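Hypothetical protein yibA (Escherichia coli, PDB 1OYZ) is of unknown function, possibly an oxidoreductase, and folds as a HEAT-like solenoid of paired helices. Local coordinates at residues S226-E231 / E243-L248. Numbering follows the deposited sequence.
Sequences SVLCDE and EAAGEL
Leu228 reaches from helix 225-232 to three residues of helix 239-248, and every contact across the pair is apolar. CD2 of Leu228 meets two of them, the first through CD2 of Leu248 at 3.9 Å. The same methyl comes against the backbone of the opposing helix, with Leu228 CD2 4.0 Å from Ala245 CA. The other branch goes to the preceding residue, Leu228 CD1 standing 4.4 Å from Ala244 CB. With CG anti to the backbone N (chi1 -159°), the Leu228 side chain extends across the gap and its two methyls divide between the neighbouring alanines. Leu248 reaches back alongside Leu228, the two side chains running antiparallel past one another and meeting through one methyl each.

The short segments run at 142° to each other, roughly antiparallel, with their axes 10.8 Å apart at closest approach. Helices 225-232 and 239-248, joined by a six-residue connection, form a helical hairpin consistent with the HEAT-like architecture recognised earlier in the chain. Leu228 CA and Ala245 CA are 7.1 Å apart.

Beyond the pair, Ile213 of helix 206-218 and Leu253 of a loop also touch Leu228, and Leu253 packs on Ala245 as well. On the same helices, but away from this contact, Glu231 forms salt bridges with Arg209 and Lys234, while Glu243 and Glu247 both pair with Lys276.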
# COMPACT_ATOMS: atom_id res chain seq x y z
N SER A 226 23.58 -16.32 -0.66
CA SER A 226 24.72 -15.42 -0.53
C SER A 226 24.40 -14.09 0.17
O SER A 226 25.09 -13.68 1.10
CB SER A 226 25.30 -15.15 -1.92
OG SER A 226 26.61 -14.62 -1.79
N VAL A 227 23.34 -13.41 -0.26
CA VAL A 227 23.00 -12.13 0.36
C VAL A 227 22.53 -12.38 1.78
O VAL A 227 22.86 -11.64 2.70
CB VAL A 227 21.90 -11.39 -0.47
CG1 VAL A 227 20.81 -12.38 -0.85
CG2 VAL A 227 21.29 -10.24 0.34
N LEU A 228 21.77 -13.44 1.97
CA LEU A 228 21.28 -13.74 3.30
C LEU A 228 22.48 -13.87 4.25
O LEU A 228 22.51 -13.25 5.32
CB LEU A 228 20.45 -15.02 3.24
CG LEU A 228 19.45 -15.27 4.37
CD1 LEU A 228 18.63 -14.01 4.65
CD2 LEU A 228 18.55 -16.43 3.99
N CYS A 229 23.47 -14.66 3.85
CA CYS A 229 24.69 -14.85 4.64
C CYS A 229 25.31 -13.50 5.00
O CYS A 229 25.69 -13.26 6.16
CB CYS A 229 25.72 -15.68 3.86
SG CYS A 229 27.39 -15.73 4.59
N ASP A 230 25.42 -12.60 4.02
CA ASP A 230 26.02 -11.30 4.30
C ASP A 230 25.25 -10.48 5.34
O ASP A 230 25.85 -9.80 6.16
CB ASP A 230 26.12 -10.45 3.04
CG ASP A 230 27.04 -11.06 2.01
OD1 ASP A 230 27.02 -10.55 0.86
OD2 ASP A 230 27.77 -12.02 2.34
N GLU A 231 23.92 -10.52 5.26
CA GLU A 231 23.07 -9.77 6.15
C GLU A 231 23.15 -10.29 7.56
O GLU A 231 23.14 -9.50 8.52
CB GLU A 231 21.63 -9.83 5.65
CG GLU A 231 21.44 -9.03 4.41
CD GLU A 231 21.70 -7.56 4.63
OE1 GLU A 231 22.22 -6.90 3.71
OE2 GLU A 231 21.39 -7.07 5.74
N GLU A 243 14.57 -14.17 10.53
CA GLU A 243 13.37 -14.96 10.33
C GLU A 243 13.36 -15.67 8.96
O GLU A 243 12.93 -16.84 8.85
CB GLU A 243 12.15 -14.06 10.46
CG GLU A 243 10.87 -14.71 10.03
CD GLU A 243 10.42 -15.73 11.01
OE1 GLU A 243 9.36 -16.37 10.79
OE2 GLU A 243 11.15 -15.91 12.01
N ALA A 244 13.79 -14.95 7.92
CA ALA A 244 13.86 -15.50 6.57
C ALA A 244 14.86 -16.67 6.57
O ALA A 244 14.65 -17.69 5.91
CB ALA A 244 14.32 -14.44 5.59
N ALA A 245 15.94 -16.50 7.33
CA ALA A 245 16.94 -17.53 7.44
C ALA A 245 16.30 -18.85 7.91
O ALA A 245 16.63 -19.93 7.41
CB ALA A 245 18.07 -17.09 8.38
N GLY A 246 15.34 -18.77 8.84
CA GLY A 246 14.69 -19.98 9.33
C GLY A 246 13.70 -20.53 8.31
O GLY A 246 13.53 -21.75 8.16
N GLU A 247 13.04 -19.63 7.61
CA GLU A 247 12.08 -20.00 6.59
C GLU A 247 12.72 -20.67 5.37
O GLU A 247 12.15 -21.61 4.82
CB GLU A 247 11.28 -18.77 6.15
CG GLU A 247 10.23 -18.32 7.15
CD GLU A 247 9.14 -19.36 7.35
OE1 GLU A 247 8.61 -19.86 6.32
OE2 GLU A 247 8.82 -19.68 8.53
N LEU A 248 13.89 -20.20 4.94
CA LEU A 248 14.56 -20.77 3.77
C LEU A 248 14.75 -22.29 3.87
O LEU A 248 14.68 -22.99 2.86
CB LEU A 248 15.92 -20.10 3.56
CG LEU A 248 16.78 -20.66 2.41
CD1 LEU A 248 16.07 -20.41 1.05
CD2 LEU A 248 18.14 -19.97 2.43